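Local coordinates for protein DELTA1-pyrroline-2-carboxylate reductase (Thermococcus litoralis DSM 5473, PDB 6T3E) that probably catalyses the reduction of Delta1-pyrroline-2-carboxylate to L-proline, with NADH bound as cofactor, as part of L-hydroxyproline metabolism, at residues G160-A163 / R164-L167; D183-P186 / K187-K190; F129-A132 / M133-A137. All coordinates share one frame; numbering follows the deposited sequence.

Contact 1. Residues G160-A163 / R164-L167. With NAI (1,4-dihydronicotinamide adenine dinucleotide), chain F.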
loop_
_atom_site.group_PDB
_atom_site.type_symbol
_atom_site.label_atom_id
_atom_site.label_comp_id
_atom_site.label_asym_id
_atom_site.label_seq_id
_atom_site.Cartn_x
_atom_site.Cartn_y
_atom_site.Cartn_z
ATOM N N GLY B 160 21.474 4.264 -16.481
ATOM C CA GLY B 160 21.283 3.920 -15.088
ATOM C C GLY B 160 20.879 2.477 -14.878
ATOM O O GLY B 160 21.182 1.597 -15.690
ATOM N N VAL B 161 20.187 2.225 -13.767
ATOM C CA VAL B 161 19.779 0.860 -13.460
ATOM C C VAL B 161 18.772 0.370 -14.490
ATOM O O VAL B 161 18.900 -0.738 -15.018
ATOM C CB VAL B 161 19.228 0.758 -12.027
ATOM C CG1 VAL B 161 18.558 -0.597 -11.825
ATOM C CG2 VAL B 161 20.354 0.950 -11.007
ATOM N N GLN B 162 17.770 1.192 -14.813
ATOM C CA GLN B 162 16.726 0.739 -15.728
ATOM C C GLN B 162 17.266 0.483 -17.130
ATOM O O GLN B 162 16.867 -0.487 -17.783
ATOM C CB GLN B 162 15.583 1.754 -15.783
ATOM C CG GLN B 162 14.779 1.846 -14.487
ATOM C CD GLN B 162 14.552 0.483 -13.854
ATOM O OE1 GLN B 162 14.166 -0.500 -14.530
ATOM N NE2 GLN B 162 14.790 0.410 -12.547
ATOM N N ALA B 163 18.203 1.313 -17.593
ATOM C CA ALA B 163 18.693 1.182 -18.963
ATOM C C ALA B 163 19.304 -0.189 -19.216
ATOM O O ALA B 163 19.240 -0.691 -20.342
ATOM C CB ALA B 163 19.720 2.270 -19.271
ATOM N N ARG B 164 19.904 -0.805 -18.196
ATOM C CA ARG B 164 20.517 -2.115 -18.395
ATOM C C ARG B 164 19.472 -3.173 -18.745
ATOM O O ARG B 164 19.575 -3.846 -19.782
ATOM C CB ARG B 164 21.297 -2.514 -17.153
ATOM C CG ARG B 164 22.566 -1.749 -16.983
ATOM C CD ARG B 164 23.019 -1.827 -15.548
ATOM N NE ARG B 164 24.460 -1.646 -15.425
ATOM C CZ ARG B 164 25.050 -0.461 -15.389
ATOM N NH1 ARG B 164 24.314 0.653 -15.472
ATOM N NH2 ARG B 164 26.371 -0.401 -15.262
ATOM N N THR B 165 18.433 -3.306 -17.912
ATOM C CA THR B 165 17.366 -4.246 -18.231
ATOM C C THR B 165 16.555 -3.796 -19.440
ATOM O O THR B 165 15.952 -4.630 -20.131
ATOM C CB THR B 165 16.450 -4.420 -17.029
ATOM O OG1 THR B 165 16.084 -3.130 -16.537
ATOM C CG2 THR B 165 17.165 -5.211 -15.929
ATOM N N GLN B 166 16.499 -2.489 -19.695
ATOM C CA GLN B 166 15.813 -2.019 -20.889
ATOM C C GLN B 166 16.491 -2.556 -22.135
ATOM O O GLN B 166 15.839 -3.147 -23.003
ATOM C CB GLN B 166 15.778 -0.498 -20.912
ATOM C CG GLN B 166 14.699 0.117 -20.052
ATOM C CD GLN B 166 13.311 -0.160 -20.563
ATOM O OE1 GLN B 166 13.062 -0.161 -21.781
ATOM N NE2 GLN B 166 12.379 -0.377 -19.629
ATOM N N LEU B 167 17.814 -2.388 -22.227
ATOM C CA LEU B 167 18.524 -2.885 -23.400
ATOM C C LEU B 167 18.495 -4.405 -23.452
ATOM O O LEU B 167 18.333 -4.985 -24.533
ATOM C CB LEU B 167 19.966 -2.373 -23.420
ATOM C CG LEU B 167 20.776 -2.774 -24.667
ATOM C CD1 LEU B 167 20.190 -2.168 -25.931
ATOM C CD2 LEU B 167 22.266 -2.443 -24.534
HETATM P PA NAI F . 19.304 5.868 -11.959
HETATM O O1A NAI F . 19.562 7.081 -11.103
HETATM O O2A NAI F . 20.093 4.686 -11.431
HETATM O O5B NAI F . 19.622 6.140 -13.551
HETATM C C5B NAI F . 19.136 7.383 -14.042
HETATM C C4B NAI F . 20.100 7.885 -15.205
HETATM O O4B NAI F . 19.590 8.911 -15.801
HETATM C C3B NAI F . 21.432 8.367 -14.585
HETATM O O3B NAI F . 22.448 7.647 -15.122
HETATM C C2B NAI F . 21.493 9.862 -14.961
HETATM O O2B NAI F . 22.926 10.320 -15.117
HETATM C C1B NAI F . 20.841 9.900 -16.089
HETATM N N9A NAI F . 20.365 11.218 -16.407
HETATM C C8A NAI F . 19.677 11.973 -15.546
HETATM N N7A NAI F . 19.395 13.120 -16.155
HETATM C C5A NAI F . 19.908 13.074 -17.396
HETATM C C6A NAI F . 19.888 13.999 -18.412
HETATM N N6A NAI F . 19.326 15.332 -18.513
HETATM N N1A NAI F . 20.476 13.726 -19.575
HETATM C C2A NAI F . 21.079 12.524 -19.748
HETATM N N3A NAI F . 21.095 11.611 -18.745
HETATM C C4A NAI F . 20.504 11.904 -17.559
HETATM O O3 NAI F . 17.669 5.579 -11.849
HETATM P PN NAI F . 16.895 4.363 -12.685
HETATM O O1N NAI F . 16.648 3.279 -11.654
HETATM O O2N NAI F . 17.716 3.891 -13.852
HETATM O O5D NAI F . 15.479 4.928 -13.245
HETATM C C5D NAI F . 15.491 5.574 -14.464
HETATM C C4D NAI F . 14.099 6.226 -14.682
HETATM O O4D NAI F . 13.156 5.318 -14.839
HETATM C C3D NAI F . 13.702 7.033 -13.437
HETATM O O3D NAI F . 13.100 8.209 -13.840
HETATM C C2D NAI F . 12.655 6.163 -12.725
HETATM O O2D NAI F . 11.775 7.068 -11.862
HETATM C C1D NAI F . 12.022 5.612 -13.728
HETATM N N1N NAI F . 11.419 4.331 -13.323
HETATM C C2N NAI F . 10.096 3.951 -13.782
HETATM C C3N NAI F . 9.673 2.455 -13.763
HETATM C C7N NAI F . 8.618 2.044 -14.826
HETATM O O7N NAI F . 8.270 2.861 -15.596
HETATM N N7N NAI F . 8.077 0.666 -14.858
HETATM C C4N NAI F . 10.629 1.393 -13.260
HETATM C C5N NAI F . 11.723 1.943 -12.336
HETATM C C6N NAI F . 12.138 3.420 -12.453
#
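Arg164 reaches back to Gly160 where the first turn of helix 161-173 meets the pyrophosphate of NADH, a worked example of dinucleotide binding by a helix N-terminus. In the first shell the backbone does most of the gripping. Gln162 N gives a nearly straight bond (175°) to NAI O2N at 2.9 Å, while Val161 N makes a weak one to NAI O2A. Gly160 CA lies 3.2 Å from NAI O5B, and a side chain there would run into that oxygen. Gln162 itself turns along the cofactor: a bend at chi2 (-40°) carries its amide over to the nicotinamide, with CD 3.5 Å from NAI C5N. Behind this shell, Arg164 NH1 meets Gly160 O at 3.3 Å; the oxygen lies in the guanidinium plane, but the donor stands well above the carbonyl plane. Gln166 N binds Gln162 O at 2.8 Å and Leu167 N binds Ala163 O at 2.9 Å, so the turn that presents the amides is braced from the next one. The helix end would probably also favour the phosphate charge. Gly160 and Ala163 fit a GxGxxA pattern, consistent with a Rossmann-type strand-turn-helix. Around this core, Thr165 OG1 bonds to Ala132 O and Gln166 NE2 to Ser139 OG on helix 128-146, Ala163 and Leu167 pack against strand 153-157, and Arg164 packs on Phe192 and Met196 of helix 186-200.

Contact 2. Residues D183-P186 / K187-K190. With NAI (1,4-dihydronicotinamide adenine dinucleotide), chain F.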
loop_
_atom_site.group_PDB
_atom_site.type_symbol
_atom_site.label_atom_id
_atom_site.label_comp_id
_atom_site.label_asym_id
_atom_site.label_seq_id
_atom_site.Cartn_x
_atom_site.Cartn_y
_atom_site.Cartn_z
ATOM N N ASP B 183 24.846 9.777 -21.561
ATOM C CA ASP B 183 24.463 10.180 -20.217
ATOM C C ASP B 183 25.235 11.446 -19.862
ATOM O O ASP B 183 26.340 11.671 -20.365
ATOM C CB ASP B 183 24.733 9.050 -19.214
ATOM C CG ASP B 183 23.939 9.199 -17.927
ATOM O OD1 ASP B 183 24.161 10.187 -17.203
ATOM O OD2 ASP B 183 23.100 8.316 -17.627
ATOM N N ILE B 184 24.636 12.293 -19.020
ATOM C CA ILE B 184 25.388 13.440 -18.522
ATOM C C ILE B 184 26.522 12.995 -17.607
ATOM O O ILE B 184 27.480 13.749 -17.398
ATOM C CB ILE B 184 24.484 14.459 -17.797
ATOM C CG1 ILE B 184 23.653 13.781 -16.714
ATOM C CG2 ILE B 184 23.599 15.209 -18.777
ATOM C CD1 ILE B 184 22.935 14.771 -15.838
ATOM N N ASN B 185 26.449 11.775 -17.075
ATOM C CA ASN B 185 27.481 11.212 -16.217
ATOM C C ASN B 185 28.425 10.358 -17.057
ATOM O O ASN B 185 28.017 9.286 -17.525
ATOM C CB ASN B 185 26.820 10.370 -15.118
ATOM C CG ASN B 185 27.755 10.022 -13.973
ATOM O OD1 ASN B 185 28.958 9.794 -14.163
ATOM N ND2 ASN B 185 27.197 9.965 -12.767
ATOM N N PRO B 186 29.673 10.794 -17.303
ATOM C CA PRO B 186 30.573 9.982 -18.137
ATOM C C PRO B 186 30.947 8.652 -17.520
ATOM O O PRO B 186 31.286 7.726 -18.267
ATOM C CB PRO B 186 31.802 10.883 -18.312
ATOM C CG PRO B 186 31.751 11.805 -17.159
ATOM C CD PRO B 186 30.312 12.055 -16.891
ATOM N N LYS B 187 30.957 8.547 -16.187
ATOM C CA LYS B 187 31.222 7.260 -15.550
ATOM C C LYS B 187 30.125 6.255 -15.868
ATOM O O LYS B 187 30.407 5.092 -16.183
ATOM C CB LYS B 187 31.355 7.426 -14.040
ATOM C CG LYS B 187 32.721 7.872 -13.554
ATOM C CD LYS B 187 32.701 7.997 -12.032
ATOM C CE LYS B 187 34.063 8.375 -11.474
ATOM N NZ LYS B 187 33.993 8.717 -10.015
ATOM N N ASN B 188 28.864 6.690 -15.783
ATOM C CA ASN B 188 27.752 5.772 -15.991
ATOM C C ASN B 188 27.711 5.287 -17.429
ATOM O O ASN B 188 27.417 4.114 -17.682
ATOM C CB ASN B 188 26.428 6.437 -15.615
ATOM C CG ASN B 188 26.344 6.780 -14.136
ATOM O OD1 ASN B 188 27.220 6.408 -13.353
ATOM N ND2 ASN B 188 25.271 7.474 -13.743
ATOM N N ALA B 189 27.998 6.170 -18.386
ATOM C CA ALA B 189 27.982 5.750 -19.784
ATOM C C ALA B 189 29.110 4.773 -20.085
ATOM O O ALA B 189 28.902 3.780 -20.788
ATOM C CB ALA B 189 28.057 6.965 -20.707
ATOM N N LYS B 190 30.306 5.031 -19.555
ATOM C CA LYS B 190 31.436 4.139 -19.794
ATOM C C LYS B 190 31.196 2.782 -19.149
ATOM O O LYS B 190 31.320 1.737 -19.800
ATOM C CB LYS B 190 32.715 4.779 -19.250
ATOM C CG LYS B 190 34.008 4.081 -19.626
ATOM C CD LYS B 190 35.215 4.819 -19.048
ATOM C CE LYS B 190 36.482 3.992 -19.207
ATOM N NZ LYS B 190 37.690 4.670 -18.683
HETATM P PA NAI F . 19.304 5.868 -11.959
HETATM O O1A NAI F . 19.562 7.081 -11.103
HETATM O O2A NAI F . 20.093 4.686 -11.431
HETATM O O5B NAI F . 19.622 6.140 -13.551
HETATM C C5B NAI F . 19.136 7.383 -14.042
HETATM C C4B NAI F . 20.100 7.885 -15.205
HETATM O O4B NAI F . 19.590 8.911 -15.801
HETATM C C3B NAI F . 21.432 8.367 -14.585
HETATM O O3B NAI F . 22.448 7.647 -15.122
HETATM C C2B NAI F . 21.493 9.862 -14.961
HETATM O O2B NAI F . 22.926 10.320 -15.117
HETATM C C1B NAI F . 20.841 9.900 -16.089
HETATM N N9A NAI F . 20.365 11.218 -16.407
HETATM C C8A NAI F . 19.677 11.973 -15.546
HETATM N N7A NAI F . 19.395 13.120 -16.155
HETATM C C5A NAI F . 19.908 13.074 -17.396
HETATM C C6A NAI F . 19.888 13.999 -18.412
HETATM N N6A NAI F . 19.326 15.332 -18.513
HETATM N N1A NAI F . 20.476 13.726 -19.575
HETATM C C2A NAI F . 21.079 12.524 -19.748
HETATM N N3A NAI F . 21.095 11.611 -18.745
HETATM C C4A NAI F . 20.504 11.904 -17.559
HETATM O O3 NAI F . 17.669 5.579 -11.849
HETATM P PN NAI F . 16.895 4.363 -12.685
HETATM O O1N NAI F . 16.648 3.279 -11.654
HETATM O O2N NAI F . 17.716 3.891 -13.852
HETATM O O5D NAI F . 15.479 4.928 -13.245
HETATM C C5D NAI F . 15.491 5.574 -14.464
HETATM C C4D NAI F . 14.099 6.226 -14.682
HETATM O O4D NAI F . 13.156 5.318 -14.839
HETATM C C3D NAI F . 13.702 7.033 -13.437
HETATM O O3D NAI F . 13.100 8.209 -13.840
HETATM C C2D NAI F . 12.655 6.163 -12.725
HETATM O O2D NAI F . 11.775 7.068 -11.862
HETATM C C1D NAI F . 12.022 5.612 -13.728
HETATM N N1N NAI F . 11.419 4.331 -13.323
HETATM C C2N NAI F . 10.096 3.951 -13.782
HETATM C C3N NAI F . 9.673 2.455 -13.763
HETATM C C7N NAI F . 8.618 2.044 -14.826
HETATM O O7N NAI F . 8.270 2.861 -15.596
HETATM N N7N NAI F . 8.077 0.666 -14.858
HETATM C C4N NAI F . 10.629 1.393 -13.260
HETATM C C5N NAI F . 11.723 1.943 -12.336
HETATM C C6N NAI F . 12.138 3.420 -12.453
#
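Asp183 sets its CB 4.2 Å from Ala189 CB where a loop turns into helix 186-200, and this buried pair backs the tight part of the contact, the carboxylate on the adenosine ribose of NADH. Chi1 of -160° puts CG anti to the backbone N, and the carboxylate spans the diol: hydroxyl O3B of NAI donates to Asp183 OD2 at 2.7 Å, and O2B to OD1, though that second bond is modelled too short for its length to be relied on. Asp183 OD1 also accepts from Asn185 N at 2.8 Å, closing an Asx turn, and its OD2 accepts from Ala159 N. Next to it, Ile184 CG2 rests 3.5 Å from N1A of the adenine. At the partly exposed margin Asn185 and Asn188 stack their amides, the planes 25° apart, and Asn188 ND2 donates to NAI O3B at 3.1 Å. The outer side is looser. Asn185 is the N-cap, yet its OD1 holds Lys187 N only weakly, at 3.1 Å. Pro186 is exposed, and the extended chains of Lys187 and Lys190 lead away from the loop. An acidic residue just beyond the second strand of a Rossmann fold, binding both ribose hydroxyls, is the classic signature of a site for NAD(H).

Contact 3. Residues F129-A132 / M133-A137. With NAI (1,4-dihydronicotinamide adenine dinucleotide), chain F; PRO (proline), chain E.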
loop_
_atom_site.group_PDB
_atom_site.type_symbol
_atom_site.label_atom_id
_atom_site.label_comp_id
_atom_site.label_asym_id
_atom_site.label_seq_id
_atom_site.Cartn_x
_atom_site.Cartn_y
_atom_site.Cartn_z
ATOM N N PHE B 129 15.623 -5.540 -7.570
ATOM C CA PHE B 129 16.004 -6.285 -8.766
ATOM C C PHE B 129 14.780 -6.649 -9.599
ATOM O O PHE B 129 14.821 -6.588 -10.836
ATOM C CB PHE B 129 16.798 -7.520 -8.342
ATOM C CG PHE B 129 16.988 -8.542 -9.420
ATOM C CD1 PHE B 129 17.924 -8.351 -10.423
ATOM C CD2 PHE B 129 16.254 -9.712 -9.406
ATOM C CE1 PHE B 129 18.114 -9.307 -11.401
ATOM C CE2 PHE B 129 16.435 -10.670 -10.376
ATOM C CZ PHE B 129 17.367 -10.467 -11.376
ATOM N N ILE B 130 13.676 -6.997 -8.934
ATOM C CA ILE B 130 12.449 -7.348 -9.637
ATOM C C ILE B 130 11.864 -6.127 -10.324
ATOM O O ILE B 130 11.276 -6.230 -11.408
ATOM C CB ILE B 130 11.446 -7.994 -8.677
ATOM C CG1 ILE B 130 11.792 -9.468 -8.513
ATOM C CG2 ILE B 130 10.013 -7.814 -9.190
ATOM C CD1 ILE B 130 11.531 -9.960 -7.153
ATOM N N THR B 131 11.983 -4.959 -9.693
ATOM C CA THR B 131 11.495 -3.744 -10.329
ATOM C C THR B 131 12.198 -3.508 -11.661
ATOM O O THR B 131 11.545 -3.302 -12.691
ATOM C CB THR B 131 11.733 -2.547 -9.407
ATOM O OG1 THR B 131 10.993 -2.708 -8.190
ATOM C CG2 THR B 131 11.328 -1.235 -10.099
ATOM N N ALA B 132 13.522 -3.637 -11.676
ATOM C CA ALA B 132 14.266 -3.465 -12.917
ATOM C C ALA B 132 13.916 -4.557 -13.926
ATOM O O ALA B 132 13.772 -4.276 -15.123
ATOM C CB ALA B 132 15.765 -3.442 -12.622
ATOM N N MET B 133 13.767 -5.809 -13.467
ATOM C CA MET B 133 13.452 -6.888 -14.396
ATOM C C MET B 133 12.070 -6.696 -15.011
ATOM O O MET B 133 11.917 -6.738 -16.236
ATOM C CB MET B 133 13.560 -8.248 -13.698
ATOM C CG MET B 133 14.983 -8.607 -13.247
ATOM S SD MET B 133 16.121 -9.026 -14.604
ATOM C CE MET B 133 15.239 -10.373 -15.398
ATOM N N ARG B 134 11.059 -6.435 -14.179
ATOM C CA ARG B 134 9.694 -6.295 -14.692
ATOM C C ARG B 134 9.532 -5.049 -15.558
ATOM O O ARG B 134 8.698 -5.038 -16.472
ATOM C CB ARG B 134 8.694 -6.278 -13.531
ATOM C CG ARG B 134 8.776 -5.028 -12.671
ATOM C CD ARG B 134 7.517 -4.227 -12.722
ATOM N NE ARG B 134 7.769 -2.801 -12.867
ATOM C CZ ARG B 134 7.111 -1.862 -12.199
ATOM N NH1 ARG B 134 6.170 -2.191 -11.333
ATOM N NH2 ARG B 134 7.396 -0.590 -12.390
ATOM N N THR B 135 10.302 -3.989 -15.279
ATOM C CA THR B 135 10.239 -2.785 -16.101
ATOM C C THR B 135 10.832 -3.021 -17.483
ATOM O O THR B 135 10.246 -2.620 -18.493
ATOM C CB THR B 135 10.969 -1.644 -15.403
ATOM O OG1 THR B 135 10.329 -1.360 -14.154
ATOM C CG2 THR B 135 10.974 -0.398 -16.275
ATOM N N GLY B 136 11.997 -3.669 -17.547
ATOM C CA GLY B 136 12.566 -4.012 -18.837
ATOM C C GLY B 136 11.675 -4.950 -19.630
ATOM O O GLY B 136 11.488 -4.774 -20.836
ATOM N N ALA B 137 11.105 -5.954 -18.958
ATOM C CA ALA B 137 10.250 -6.918 -19.643
ATOM C C ALA B 137 8.981 -6.266 -20.162
ATOM O O ALA B 137 8.504 -6.611 -21.252
ATOM C CB ALA B 137 9.904 -8.076 -18.710
HETATM P PA NAI F . 19.304 5.868 -11.959
HETATM O O1A NAI F . 19.562 7.081 -11.103
HETATM O O2A NAI F . 20.093 4.686 -11.431
HETATM O O5B NAI F . 19.622 6.140 -13.551
HETATM C C5B NAI F . 19.136 7.383 -14.042
HETATM C C4B NAI F . 20.100 7.885 -15.205
HETATM O O4B NAI F . 19.590 8.911 -15.801
HETATM C C3B NAI F . 21.432 8.367 -14.585
HETATM O O3B NAI F . 22.448 7.647 -15.122
HETATM C C2B NAI F . 21.493 9.862 -14.961
HETATM O O2B NAI F . 22.926 10.320 -15.117
HETATM C C1B NAI F . 20.841 9.900 -16.089
HETATM N N9A NAI F . 20.365 11.218 -16.407
HETATM C C8A NAI F . 19.677 11.973 -15.546
HETATM N N7A NAI F . 19.395 13.120 -16.155
HETATM C C5A NAI F . 19.908 13.074 -17.396
HETATM C C6A NAI F . 19.888 13.999 -18.412
HETATM N N6A NAI F . 19.326 15.332 -18.513
HETATM N N1A NAI F . 20.476 13.726 -19.575
HETATM C C2A NAI F . 21.079 12.524 -19.748
HETATM N N3A NAI F . 21.095 11.611 -18.745
HETATM C C4A NAI F . 20.504 11.904 -17.559
HETATM O O3 NAI F . 17.669 5.579 -11.849
HETATM P PN NAI F . 16.895 4.363 -12.685
HETATM O O1N NAI F . 16.648 3.279 -11.654
HETATM O O2N NAI F . 17.716 3.891 -13.852
HETATM O O5D NAI F . 15.479 4.928 -13.245
HETATM C C5D NAI F . 15.491 5.574 -14.464
HETATM C C4D NAI F . 14.099 6.226 -14.682
HETATM O O4D NAI F . 13.156 5.318 -14.839
HETATM C C3D NAI F . 13.702 7.033 -13.437
HETATM O O3D NAI F . 13.100 8.209 -13.840
HETATM C C2D NAI F . 12.655 6.163 -12.725
HETATM O O2D NAI F . 11.775 7.068 -11.862
HETATM C C1D NAI F . 12.022 5.612 -13.728
HETATM N N1N NAI F . 11.419 4.331 -13.323
HETATM C C2N NAI F . 10.096 3.951 -13.782
HETATM C C3N NAI F . 9.673 2.455 -13.763
HETATM C C7N NAI F . 8.618 2.044 -14.826
HETATM O O7N NAI F . 8.270 2.861 -15.596
HETATM N N7N NAI F . 8.077 0.666 -14.858
HETATM C C4N NAI F . 10.629 1.393 -13.260
HETATM C C5N NAI F . 11.723 1.943 -12.336
HETATM C C6N NAI F . 12.138 3.420 -12.453
HETATM N N PRO E . 8.078 4.150 -10.771
HETATM C CA PRO E . 8.796 2.887 -10.570
HETATM C C PRO E . 7.896 1.671 -10.367
HETATM O O PRO E . 6.709 1.655 -10.725
HETATM C CB PRO E . 9.611 3.162 -9.307
HETATM C CG PRO E . 9.927 4.624 -9.389
HETATM C CD PRO E . 8.783 5.285 -10.142
HETATM O OXT PRO E . 8.351 0.661 -9.828
#
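Met133 lies across the Phe129 ring one turn back: its CG sits over the face, 3.7 Å from the ring centroid in a CH-pi contact, and a bend at chi2 (-72°) leaves SD oblique to the ring at 4.4 Å from the centroid, a Met-aromatic pair. Arg134 follows and turns the other way, toward the ligands. Its NH2 donates to the carboxylate O of the bound proline at 2.9 Å, with that oxygen in the guanidinium plane; the other carboxylate oxygen, OXT, lies 3.5 Å from the methyl CG2 of Thr131. The bent chain lets Arg134 NE donate to Thr135 OG1, at 3.2 Å. The guanidinium is also paired in salt bridges with Glu326, at NE, and Asp327, at NH1. Replacing this arginine with a leucine would probably leave the ligand carboxylate without one of its charged donors and Glu326 and Asp327 without their mate. Thr135 comes next, its hydroxyl donating to Thr131 O at 2.7 Å; Thr135 N reaches the same oxygen from the opposite face of its plane. That hydroxyl also accepts weakly from NAI N7N, while Thr135 CG2 touches NAI C4N at 3.5 Å, and thus one face of the helix lines both the nicotinamide and the proline site. Gly136 N then bonds to Ala132 O. Phe129 packs on helix 30-36, Met133 and Ala137 on helix 39-54, Thr135 on helix 161-173, and Ile130 and Thr131 on strand 107-114.

Overall arrangement
Three short runs of chain line one cofactor, each near a helix start. Contact 3, on helix 128-146, comes first in sequence, then contact 1 on helix 161-173, then contact 2 at the head of helix 186-200. Contacts 1 and 3 have centres about 9 Å apart and touch directly; contact 2 lies about 13 Å from contact 1 and 22 Å from contact 3, between centres. Contacts 1 and 2 follow successive strands, 153-157 and 178-182, of the parallel sheet, whereas contact 3 follows strand 121-126 of the mixed sheet. Nicotinamide, pyrophosphate and adenosine are thus met in turn, and the nicotinamide end is brought beside proline where helices 128-146 and 161-173 touch.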